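Local coordinates for protein probable amino acid aminotransferase (Mycobacterium tuberculosis, PDB 6Q1S) that is a probable amino acid aminotransferase of the class IV family that holds 4'-deoxy-4'-aminopyridoxal-5'-phosphate in a pocket of its chain, at residues Tyr181-Pro186 / Trp211-Arg216; Ala170-Phe175 / Ile250-Ser255; Ala57-Leu62 / Ile147-Thr152. All blocks are in the same frame, centred on the assembly; numbering follows the deposited sequence.

Overall arrangement
Three mostly buried contacts, all reaching the same PMP molecule, sample different parts of the chain. Interaction 1 joins two loops and is the one with polar bonds between its segments, made by the carboxylate of Glu184. Interaction 2 is purely side-chain packing between two strands of the curled mixed sheet, with a phosphate-binding serine in the same segment as one strand. Interaction 3, farthest from the chain centre, sets a helix end against a turn and also faces the second subunit. Interactions 1 and 2 are joined by backbone pairs between Phe175 and Leu183-Glu184; interactions 1 and 3 meet where Leu215 packs on Ser149 and Lys151. Interactions 2 and 3 do not touch.

Interaction 1. Residues Tyr181-Pro186 / Trp211-Arg216; sequences YVLEGP and WYPILR. With PMP (4'-deoxy-4'-aminopyridoxal-5'-phosphate), chain G.
Glu184 and Leu215 supply the polar part of this contact. Leu215 N donates to Glu184 OE2 at 3.0 Å, with an N-H...O angle of 151°; the donor approaches from above the carboxylate plane, 35° out of it. A weak second bond runs from the same nitrogen to Glu184 OE1, so both oxygens lean on one N-H. The glutamate chain is extended beyond CG, with CD anti to CA (chi2 179°); Glu184 OE2 also lies 3.0 Å from PMP N1. A carboxylate at that distance would probably favour a proton on the pyridine nitrogen, and Leu215 N, bonded to the same OE2, probably helps to position the carboxylate as a second-shell group.

Van der Waals contacts flank this pair. Ile214 and the Glu184 chain slide past each other in opposite directions, and Ile214 CG2 also meets Leu183 CB at 3.7 Å. Leu183 crosses the Tyr212 side chain at about a right angle, its CD2 being 3.8 Å from Tyr212 CD2. The Tyr212 ring receives Val182 O at its edge, in plane, with Tyr212 CE2 3.5 Å from that oxygen, while Tyr212 OH reaches Tyr181 CG at 3.6 Å. Leu215 CD2 approaches PMP C2A, at 3.7 Å, and thus lines the pocket.

Within 211-216, Pro213 centres an inverse gamma turn, closed by Ile214 N to Tyr212 O at 2.6 Å. Segment 181-186 belongs to the loop that follows strand 172-176 and precedes strand 189-194, with Val182 and Pro186 packed on the former; segment 211-216 leads from strand 204-207 to helix 218-229.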
loop_
_atom_site.group_PDB
_atom_site.type_symbol
_atom_site.label_atom_id
_atom_site.label_comp_id
_atom_site.label_asym_id
_atom_site.label_seq_id
_atom_site.Cartn_x
_atom_site.Cartn_y
_atom_site.Cartn_z
ATOM N N TYR B 181 -9.643 -2.388 -20.825
ATOM C CA TYR B 181 -8.746 -3.506 -21.072
ATOM C C TYR B 181 -8.503 -4.286 -19.786
ATOM O O TYR B 181 -8.453 -3.714 -18.692
ATOM C CB TYR B 181 -7.411 -3.008 -21.644
ATOM C CG TYR B 181 -7.554 -2.357 -23.007
ATOM C CD1 TYR B 181 -7.590 -0.974 -23.131
ATOM C CD2 TYR B 181 -7.660 -3.118 -24.163
ATOM C CE1 TYR B 181 -7.727 -0.367 -24.362
ATOM C CE2 TYR B 181 -7.798 -2.518 -25.403
ATOM C CZ TYR B 181 -7.831 -1.141 -25.494
ATOM O OH TYR B 181 -7.968 -0.542 -26.727
ATOM N N VAL B 182 -8.350 -5.602 -19.927
ATOM C CA VAL B 182 -8.101 -6.465 -18.777
ATOM C C VAL B 182 -6.690 -6.233 -18.252
ATOM O O VAL B 182 -5.719 -6.193 -19.022
ATOM C CB VAL B 182 -8.325 -7.937 -19.151
ATOM C CG1 VAL B 182 -7.982 -8.845 -17.974
ATOM C CG2 VAL B 182 -9.764 -8.153 -19.580
ATOM N N LEU B 183 -6.570 -6.082 -16.932
ATOM C CA LEU B 183 -5.279 -5.850 -16.301
ATOM C C LEU B 183 -4.757 -7.122 -15.640
ATOM O O LEU B 183 -3.975 -7.865 -16.241
ATOM C CB LEU B 183 -5.390 -4.721 -15.274
ATOM C CG LEU B 183 -5.684 -3.330 -15.838
ATOM C CD1 LEU B 183 -5.888 -2.326 -14.717
ATOM C CD2 LEU B 183 -4.552 -2.888 -16.746
ATOM N N GLU B 184 -5.192 -7.384 -14.411
ATOM C CA GLU B 184 -4.736 -8.545 -13.657
ATOM C C GLU B 184 -5.701 -8.762 -12.499
ATOM O O GLU B 184 -6.719 -8.076 -12.379
ATOM C CB GLU B 184 -3.302 -8.354 -13.153
ATOM C CG GLU B 184 -3.153 -7.233 -12.137
ATOM C CD GLU B 184 -1.728 -7.071 -11.641
ATOM O OE1 GLU B 184 -1.451 -6.064 -10.955
ATOM O OE2 GLU B 184 -0.885 -7.944 -11.937
ATOM N N GLY B 185 -5.378 -9.731 -11.649
ATOM C CA GLY B 185 -6.093 -9.912 -10.410
ATOM C C GLY B 185 -5.369 -9.236 -9.264
ATOM O O GLY B 185 -4.184 -8.906 -9.360
ATOM N N PRO B 186 -6.066 -9.026 -8.144
ATOM C CA PRO B 186 -5.399 -8.460 -6.959
ATOM C C PRO B 186 -4.327 -9.366 -6.377
ATOM O O PRO B 186 -3.523 -8.902 -5.557
ATOM C CB PRO B 186 -6.553 -8.251 -5.970
ATOM C CG PRO B 186 -7.617 -9.202 -6.424
ATOM C CD PRO B 186 -7.505 -9.245 -7.917
ATOM N N TRP B 211 3.651 -4.013 -20.463
ATOM C CA TRP B 211 3.697 -2.570 -20.272
ATOM C C TRP B 211 2.446 -2.027 -19.597
ATOM O O TRP B 211 2.406 -0.834 -19.275
ATOM C CB TRP B 211 3.936 -1.859 -21.609
ATOM C CG TRP B 211 3.026 -2.267 -22.725
ATOM C CD1 TRP B 211 1.795 -1.750 -23.009
ATOM C CD2 TRP B 211 3.272 -3.280 -23.706
ATOM N NE1 TRP B 211 1.263 -2.373 -24.111
ATOM C CE2 TRP B 211 2.150 -3.318 -24.557
ATOM C CE3 TRP B 211 4.333 -4.158 -23.947
ATOM C CZ2 TRP B 211 2.060 -4.199 -25.633
ATOM C CZ3 TRP B 211 4.240 -5.033 -25.014
ATOM C CH2 TRP B 211 3.112 -5.049 -25.843
ATOM N N TYR B 212 1.435 -2.864 -19.371
ATOM C CA TYR B 212 0.307 -2.462 -18.552
ATOM C C TYR B 212 0.751 -2.250 -17.105
ATOM O O TYR B 212 1.747 -2.826 -16.661
ATOM C CB TYR B 212 -0.795 -3.520 -18.596
ATOM C CG TYR B 212 -1.667 -3.498 -19.832
ATOM C CD1 TYR B 212 -1.339 -2.720 -20.934
ATOM C CD2 TYR B 212 -2.839 -4.242 -19.881
ATOM C CE1 TYR B 212 -2.148 -2.702 -22.061
ATOM C CE2 TYR B 212 -3.651 -4.228 -20.997
ATOM C CZ TYR B 212 -3.302 -3.458 -22.084
ATOM O OH TYR B 212 -4.116 -3.446 -23.192
ATOM N N PRO B 213 0.023 -1.425 -16.343
ATOM C CA PRO B 213 0.365 -1.229 -14.926
ATOM C C PRO B 213 0.063 -2.451 -14.071
ATOM O O PRO B 213 -0.783 -2.382 -13.174
ATOM C CB PRO B 213 -0.508 -0.035 -14.520
ATOM C CG PRO B 213 -1.669 -0.091 -15.457
ATOM C CD PRO B 213 -1.108 -0.576 -16.761
ATOM N N ILE B 214 0.742 -3.570 -14.329
ATOM C CA ILE B 214 0.468 -4.830 -13.648
ATOM C C ILE B 214 1.789 -5.489 -13.268
ATOM O O ILE B 214 2.865 -5.088 -13.715
ATOM C CB ILE B 214 -0.373 -5.795 -14.513
ATOM C CG1 ILE B 214 0.388 -6.188 -15.777
ATOM C CG2 ILE B 214 -1.712 -5.170 -14.875
ATOM C CD1 ILE B 214 -0.318 -7.240 -16.605
ATOM N N LEU B 215 1.690 -6.517 -12.430
ATOM C CA LEU B 215 2.848 -7.322 -12.076
ATOM C C LEU B 215 3.101 -8.388 -13.137
ATOM O O LEU B 215 2.174 -8.908 -13.762
ATOM C CB LEU B 215 2.651 -7.993 -10.713
ATOM C CG LEU B 215 2.782 -7.220 -9.393
ATOM C CD1 LEU B 215 4.220 -6.783 -9.163
ATOM C CD2 LEU B 215 1.835 -6.024 -9.295
ATOM N N ARG B 216 4.377 -8.718 -13.325
ATOM C CA ARG B 216 4.764 -9.819 -14.200
ATOM C C ARG B 216 4.702 -11.129 -13.427
ATOM O O ARG B 216 5.399 -11.297 -12.420
ATOM C CB ARG B 216 6.166 -9.594 -14.761
ATOM C CG ARG B 216 6.321 -8.319 -15.563
ATOM C CD ARG B 216 6.402 -8.638 -17.045
ATOM N NE ARG B 216 7.660 -9.293 -17.398
ATOM C CZ ARG B 216 8.722 -8.656 -17.881
ATOM N NH1 ARG B 216 9.827 -9.328 -18.174
ATOM N NH2 ARG B 216 8.678 -7.344 -18.076
HETATM N N1 PMP G . -0.465 -9.973 -9.723
HETATM C C2 PMP G . -0.408 -9.564 -8.433
HETATM C C2A PMP G . -0.885 -8.184 -8.058
HETATM C C3 PMP G . 0.122 -10.471 -7.383
HETATM O O3 PMP G . 0.189 -10.083 -6.081
HETATM C C4 PMP G . 0.574 -11.814 -7.808
HETATM C C4A PMP G . 1.129 -12.809 -6.817
HETATM N N4A PMP G . 0.093 -13.139 -5.822
HETATM C C5 PMP G . 0.460 -12.140 -9.250
HETATM C C6 PMP G . -0.056 -11.189 -10.126
HETATM C C5A PMP G . 0.905 -13.493 -9.760
HETATM O O4P PMP G . 2.318 -13.616 -9.613
HETATM P P PMP G . 2.992 -15.053 -9.341
HETATM O O1P PMP G . 2.441 -15.602 -8.047
HETATM O O2P PMP G . 2.651 -15.976 -10.488
HETATM O O3P PMP G . 4.489 -14.886 -9.236
#

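Interaction 2. Residues Ala170-Phe175 / Ile250-Ser255; sequences AGDVIF and IWLVSS. With PMP (4'-deoxy-4'-aminopyridoxal-5'-phosphate), chain G.
Leu252 meets Asp172 and Ile174 where two strands of the curled mixed sheet of this class IV aminotransferase face each other across its interior. The evidence is geometric: strands 172-175 and 250-254 run at 98° to each other with their axes 9.3 Å apart, too far for backbone pairing. They belong to the same sheet, linked through strands 126-132 and 258-265, consistent with the curl of the sheet bringing them face to face.

The van der Waals packing is carried by the two branches of Leu252. Its CG stands anti to the carbonyl carbon (chi1 -61°), and beyond it the fork divides its contacts. Leu252 CD2 rests on Ile174 CG1 at 4.0 Å, whereas Leu252 CD1 sets a methyl against the carboxylate group, 3.5 Å from Asp172 CG, the two side chains reaching toward each other tip to tip. Farther along, Ile174 CD1 touches Ile250 CG2 at 4.1 Å, an oblique approach. Val262 of strand 258-265 packs on both Ile250 and Leu252, adding a third wall to this core.

The polar interactions stay within or beyond the two segments. Asp172 OD1 uses its anti lone pair to accept Val173 N at 2.7 Å, with an N-H...O angle of 155°, which limits rotation of the carboxylate. Asp172 OD2 has a long, weak ion pair with Arg187, a residue of the 2-oxoglutaric acid pocket. Ser254, farther along the segment, touches that ligand too. Just beyond, Ser255 OG, which is also hydrogen-bonded to His49 NE2, donates to PMP O1P at 2.8 Å.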
loop_
_atom_site.group_PDB
_atom_site.type_symbol
_atom_site.label_atom_id
_atom_site.label_comp_id
_atom_site.label_asym_id
_atom_site.label_seq_id
_atom_site.Cartn_x
_atom_site.Cartn_y
_atom_site.Cartn_z
ATOM N N ALA B 170 -18.419 -13.378 -4.521
ATOM C CA ALA B 170 -17.355 -13.609 -5.487
ATOM C C ALA B 170 -16.077 -14.024 -4.768
ATOM O O ALA B 170 -15.724 -13.463 -3.727
ATOM C CB ALA B 170 -17.098 -12.359 -6.326
ATOM N N GLY B 171 -15.384 -15.006 -5.337
ATOM C CA GLY B 171 -14.190 -15.544 -4.719
ATOM C C GLY B 171 -12.921 -14.809 -5.091
ATOM O O GLY B 171 -11.896 -14.951 -4.416
ATOM N N ASP B 172 -12.967 -14.024 -6.161
ATOM C CA ASP B 172 -11.802 -13.266 -6.598
ATOM C C ASP B 172 -12.277 -12.119 -7.484
ATOM O O ASP B 172 -13.481 -11.897 -7.650
ATOM C CB ASP B 172 -10.804 -14.173 -7.321
ATOM C CG ASP B 172 -9.364 -13.774 -7.066
ATOM O OD1 ASP B 172 -9.036 -12.580 -7.226
ATOM O OD2 ASP B 172 -8.557 -14.660 -6.715
ATOM N N VAL B 173 -11.322 -11.393 -8.058
ATOM C CA VAL B 173 -11.600 -10.184 -8.824
ATOM C C VAL B 173 -10.707 -10.182 -10.054
ATOM O O VAL B 173 -9.564 -10.648 -10.006
ATOM C CB VAL B 173 -11.370 -8.910 -7.976
ATOM C CG1 VAL B 173 -11.361 -7.657 -8.843
ATOM C CG2 VAL B 173 -12.423 -8.788 -6.898
ATOM N N ILE B 174 -11.240 -9.680 -11.163
ATOM C CA ILE B 174 -10.455 -9.376 -12.350
ATOM C C ILE B 174 -10.515 -7.868 -12.540
ATOM O O ILE B 174 -11.592 -7.307 -12.778
ATOM C CB ILE B 174 -10.971 -10.119 -13.591
ATOM C CG1 ILE B 174 -10.734 -11.623 -13.441
ATOM C CG2 ILE B 174 -10.282 -9.595 -14.844
ATOM C CD1 ILE B 174 -11.204 -12.437 -14.621
ATOM N N PHE B 175 -9.367 -7.209 -12.407
ATOM C CA PHE B 175 -9.305 -5.762 -12.555
ATOM C C PHE B 175 -9.417 -5.378 -14.022
ATOM O O PHE B 175 -8.736 -5.949 -14.879
ATOM C CB PHE B 175 -7.999 -5.222 -11.975
ATOM C CG PHE B 175 -8.058 -4.939 -10.504
ATOM C CD1 PHE B 175 -9.094 -4.190 -9.972
ATOM C CD2 PHE B 175 -7.081 -5.425 -9.654
ATOM C CE1 PHE B 175 -9.150 -3.925 -8.619
ATOM C CE2 PHE B 175 -7.133 -5.166 -8.298
ATOM C CZ PHE B 175 -8.170 -4.413 -7.780
ATOM N N ILE B 250 -10.767 -19.175 -18.331
ATOM C CA ILE B 250 -10.062 -18.092 -17.657
ATOM C C ILE B 250 -9.471 -18.664 -16.381
ATOM O O ILE B 250 -10.138 -19.416 -15.664
ATOM C CB ILE B 250 -10.977 -16.892 -17.332
ATOM C CG1 ILE B 250 -11.837 -16.505 -18.535
ATOM C CG2 ILE B 250 -10.151 -15.702 -16.866
ATOM C CD1 ILE B 250 -12.888 -15.466 -18.192
ATOM N N TRP B 251 -8.224 -18.307 -16.096
ATOM C CA TRP B 251 -7.554 -18.759 -14.889
ATOM C C TRP B 251 -6.881 -17.585 -14.204
ATOM O O TRP B 251 -6.354 -16.684 -14.863
ATOM C CB TRP B 251 -6.511 -19.833 -15.191
ATOM C CG TRP B 251 -7.085 -21.057 -15.807
ATOM C CD1 TRP B 251 -7.505 -22.182 -15.164
ATOM C CD2 TRP B 251 -7.312 -21.281 -17.200
ATOM N NE1 TRP B 251 -7.976 -23.097 -16.071
ATOM C CE2 TRP B 251 -7.870 -22.568 -17.330
ATOM C CE3 TRP B 251 -7.097 -20.519 -18.351
ATOM C CZ2 TRP B 251 -8.213 -23.109 -18.564
ATOM C CZ3 TRP B 251 -7.437 -21.056 -19.572
ATOM C CH2 TRP B 251 -7.990 -22.339 -19.671
ATOM N N LEU B 252 -6.906 -17.606 -12.878
ATOM C CA LEU B 252 -6.171 -16.651 -12.059
ATOM C C LEU B 252 -4.921 -17.379 -11.580
ATOM O O LEU B 252 -4.980 -18.213 -10.672
ATOM C CB LEU B 252 -7.035 -16.147 -10.912
ATOM C CG LEU B 252 -8.290 -15.432 -11.414
ATOM C CD1 LEU B 252 -9.205 -15.097 -10.266
ATOM C CD2 LEU B 252 -7.914 -14.177 -12.189
ATOM N N VAL B 253 -3.794 -17.075 -12.213
ATOM C CA VAL B 253 -2.551 -17.804 -12.009
ATOM C C VAL B 253 -1.669 -17.052 -11.023
ATOM O O VAL B 253 -1.528 -15.825 -11.105
ATOM C CB VAL B 253 -1.829 -18.017 -13.352
ATOM C CG1 VAL B 253 -0.706 -19.012 -13.203
ATOM C CG2 VAL B 253 -2.819 -18.483 -14.412
ATOM N N SER B 254 -1.059 -17.790 -10.100
ATOM C CA SER B 254 -0.180 -17.217 -9.091
ATOM C C SER B 254 0.729 -18.325 -8.573
ATOM O O SER B 254 0.598 -19.491 -8.955
ATOM C CB SER B 254 -0.974 -16.559 -7.959
ATOM O OG SER B 254 -1.727 -17.513 -7.231
ATOM N N SER B 255 1.658 -17.952 -7.691
ATOM C CA SER B 255 2.693 -18.890 -7.269
ATOM C C SER B 255 2.164 -19.934 -6.290
ATOM O O SER B 255 2.557 -21.103 -6.360
ATOM C CB SER B 255 3.866 -18.134 -6.648
ATOM O OG SER B 255 4.540 -17.353 -7.618
HETATM N N1 PMP G . -0.465 -9.973 -9.723
HETATM C C2 PMP G . -0.408 -9.564 -8.433
HETATM C C2A PMP G . -0.885 -8.184 -8.058
HETATM C C3 PMP G . 0.122 -10.471 -7.383
HETATM O O3 PMP G . 0.189 -10.083 -6.081
HETATM C C4 PMP G . 0.574 -11.814 -7.808
HETATM C C4A PMP G . 1.129 -12.809 -6.817
HETATM N N4A PMP G . 0.093 -13.139 -5.822
HETATM C C5 PMP G . 0.460 -12.140 -9.250
HETATM C C6 PMP G . -0.056 -11.189 -10.126
HETATM C C5A PMP G . 0.905 -13.493 -9.760
HETATM O O4P PMP G . 2.318 -13.616 -9.613
HETATM P P PMP G . 2.992 -15.053 -9.341
HETATM O O1P PMP G . 2.441 -15.602 -8.047
HETATM O O2P PMP G . 2.651 -15.976 -10.488
HETATM O O3P PMP G . 4.489 -14.886 -9.236
#

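Interaction 3. Residues Ala57-Leu62 / Ile147-Thr152; sequences ARLMDL and IASAKT. With PMP (4'-deoxy-4'-aminopyridoxal-5'-phosphate), chain G.
Asp61 OD2 is gripped by two arginines of the second subunit, Arg163 NE and Arg167 NH1, in salt bridges across the subunit interface, just beyond Leu59 and Met60, which pack on Ile147 and Ala150. The pairing of one oxygen with two guanidinium groups would be expected to keep Asp61 ionised. Its backbone, with positive phi (54°), occupies the C-prime place of a Schellman motif: Leu62 N bonds to Ala57 O at 2.9 Å, and Asp61 N to Arg58 O.

Van der Waals packing makes up the contact between the two segments. Met60 is bent at chi2 (-83°) and again at chi3, and its sulphur does the touching. Met60 SD lies 3.5 Å from Ile147 CD1, the two side chains crossing at about a right angle, and 4.0 Å from Thr152 CG2. The other branch of the isoleucine turns to the helix backbone, where Ile147 CG2 sits 3.7 Å from Leu59 O. Leu59 reaches the turn with one methyl: Leu59 CD1 is 4.1 Å from Ala150 CB and 3.3 Å from Ser149 OG, a contact of a methyl with a hydroxyl.

Polar bonds shape the second segment itself. A type I beta turn runs from Ile147 to Ala150, closed by Ala150 N to Ile147 O at 3.0 Å. Lys151, next in the chain, points its CB away from 57-62, with CG anti to the backbone N (chi1 -165°); the chain then bends at chi4, which places NZ, and Lys151 NZ makes a weak hydrogen bond to PMP O3 at 3.2 Å, with a further weak one to Tyr155 OH. What results is a Schellman-capped helix C-terminus packed against a beta turn, followed directly by Lys151, whose side chain enters the PMP pocket of this class IV aminotransferase.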
loop_
_atom_site.group_PDB
_atom_site.type_symbol
_atom_site.label_atom_id
_atom_site.label_comp_id
_atom_site.label_asym_id
_atom_site.label_seq_id
_atom_site.Cartn_x
_atom_site.Cartn_y
_atom_site.Cartn_z
ATOM N N ALA B 57 13.210 -4.351 -5.877
ATOM C CA ALA B 57 14.102 -3.562 -5.034
ATOM C C ALA B 57 14.642 -2.349 -5.784
ATOM O O ALA B 57 14.810 -1.274 -5.196
ATOM C CB ALA B 57 15.247 -4.432 -4.520
ATOM N N ARG B 58 14.917 -2.500 -7.082
ATOM C CA ARG B 58 15.422 -1.373 -7.862
ATOM C C ARG B 58 14.356 -0.303 -8.040
ATOM O O ARG B 58 14.640 0.894 -7.909
ATOM C CB ARG B 58 15.904 -1.850 -9.231
ATOM C CG ARG B 58 16.626 -0.774 -10.035
ATOM C CD ARG B 58 16.825 -1.191 -11.482
ATOM N NE ARG B 58 15.554 -1.547 -12.110
ATOM C CZ ARG B 58 15.415 -1.884 -13.388
ATOM N NH1 ARG B 58 16.470 -1.918 -14.191
ATOM N NH2 ARG B 58 14.215 -2.194 -13.862
ATOM N N LEU B 59 13.122 -0.714 -8.335
ATOM C CA LEU B 59 12.022 0.233 -8.464
ATOM C C LEU B 59 11.703 0.936 -7.155
ATOM O O LEU B 59 11.100 2.014 -7.175
ATOM C CB LEU B 59 10.774 -0.483 -8.981
ATOM C CG LEU B 59 10.848 -0.993 -10.420
ATOM C CD1 LEU B 59 9.840 -2.107 -10.647
ATOM C CD2 LEU B 59 10.618 0.149 -11.395
ATOM N N MET B 60 12.092 0.358 -6.022
ATOM C CA MET B 60 11.793 0.923 -4.715
ATOM C C MET B 60 12.998 1.589 -4.073
ATOM O O MET B 60 12.939 1.936 -2.889
ATOM C CB MET B 60 11.231 -0.159 -3.798
ATOM C CG MET B 60 9.788 -0.493 -4.106
ATOM S SD MET B 60 8.676 0.670 -3.301
ATOM C CE MET B 60 8.820 0.120 -1.608
ATOM N N ASP B 61 14.080 1.782 -4.830
ATOM C CA ASP B 61 15.290 2.434 -4.330
ATOM C C ASP B 61 15.786 1.758 -3.057
ATOM O O ASP B 61 16.227 2.407 -2.106
ATOM C CB ASP B 61 15.054 3.929 -4.113
ATOM C CG ASP B 61 14.591 4.628 -5.376
ATOM O OD1 ASP B 61 15.258 4.470 -6.421
ATOM O OD2 ASP B 61 13.558 5.326 -5.328
ATOM N N LEU B 62 15.699 0.459 -3.040
ATOM C CA LEU B 62 16.153 -0.439 -1.998
ATOM C C LEU B 62 17.529 -0.987 -2.347
ATOM O O LEU B 62 17.867 -1.124 -3.526
ATOM C CB LEU B 62 15.170 -1.600 -1.821
ATOM C CG LEU B 62 13.945 -1.293 -0.965
ATOM C CD1 LEU B 62 12.868 -2.344 -1.170
ATOM C CD2 LEU B 62 14.347 -1.221 0.494
ATOM N N ILE B 147 4.944 2.876 -9.572
ATOM C CA ILE B 147 5.635 1.597 -9.385
ATOM C C ILE B 147 4.672 0.414 -9.423
ATOM O O ILE B 147 4.771 -0.510 -8.607
ATOM C CB ILE B 147 6.472 1.590 -8.085
ATOM C CG1 ILE B 147 5.620 1.872 -6.842
ATOM C CG2 ILE B 147 7.605 2.601 -8.180
ATOM C CD1 ILE B 147 6.045 1.116 -5.616
ATOM N N ALA B 148 3.746 0.424 -10.386
ATOM C CA ALA B 148 2.728 -0.618 -10.458
ATOM C C ALA B 148 3.301 -1.995 -10.768
ATOM O O ALA B 148 2.617 -2.998 -10.542
ATOM C CB ALA B 148 1.677 -0.254 -11.506
ATOM N N SER B 149 4.530 -2.073 -11.271
ATOM C CA SER B 149 5.161 -3.356 -11.553
ATOM C C SER B 149 5.960 -3.895 -10.377
ATOM O O SER B 149 6.546 -4.976 -10.491
ATOM C CB SER B 149 6.070 -3.243 -12.781
ATOM O OG SER B 149 7.160 -2.375 -12.529
ATOM N N ALA B 150 5.997 -3.179 -9.256
ATOM C CA ALA B 150 6.746 -3.600 -8.081
ATOM C C ALA B 150 5.822 -4.335 -7.122
ATOM O O ALA B 150 4.738 -3.842 -6.792
ATOM C CB ALA B 150 7.390 -2.400 -7.383
ATOM N N LYS B 151 6.257 -5.512 -6.674
ATOM C CA LYS B 151 5.517 -6.306 -5.696
ATOM C C LYS B 151 5.922 -5.834 -4.307
ATOM O O LYS B 151 6.872 -6.335 -3.707
ATOM C CB LYS B 151 5.795 -7.789 -5.893
ATOM C CG LYS B 151 4.826 -8.704 -5.174
ATOM C CD LYS B 151 5.179 -10.161 -5.414
ATOM C CE LYS B 151 4.362 -11.075 -4.520
ATOM N NZ LYS B 151 2.918 -10.710 -4.557
ATOM N N THR B 152 5.190 -4.853 -3.788
ATOM C CA THR B 152 5.513 -4.236 -2.512
ATOM C C THR B 152 4.696 -4.865 -1.389
ATOM O O THR B 152 3.760 -5.633 -1.614
ATOM C CB THR B 152 5.262 -2.725 -2.555
ATOM O OG1 THR B 152 3.854 -2.469 -2.492
ATOM C CG2 THR B 152 5.821 -2.130 -3.837
HETATM N N1 PMP G . -0.465 -9.973 -9.723
HETATM C C2 PMP G . -0.408 -9.564 -8.433
HETATM C C2A PMP G . -0.885 -8.184 -8.058
HETATM C C3 PMP G . 0.122 -10.471 -7.383
HETATM O O3 PMP G . 0.189 -10.083 -6.081
HETATM C C4 PMP G . 0.574 -11.814 -7.808
HETATM C C4A PMP G . 1.129 -12.809 -6.817
HETATM N N4A PMP G . 0.093 -13.139 -5.822
HETATM C C5 PMP G . 0.460 -12.140 -9.250
HETATM C C6 PMP G . -0.056 -11.189 -10.126
HETATM C C5A PMP G . 0.905 -13.493 -9.760
HETATM O O4P PMP G . 2.318 -13.616 -9.613
HETATM P P PMP G . 2.992 -15.053 -9.341
HETATM O O1P PMP G . 2.441 -15.602 -8.047
HETATM O O2P PMP G . 2.651 -15.976 -10.488
HETATM O O3P PMP G . 4.489 -14.886 -9.236
#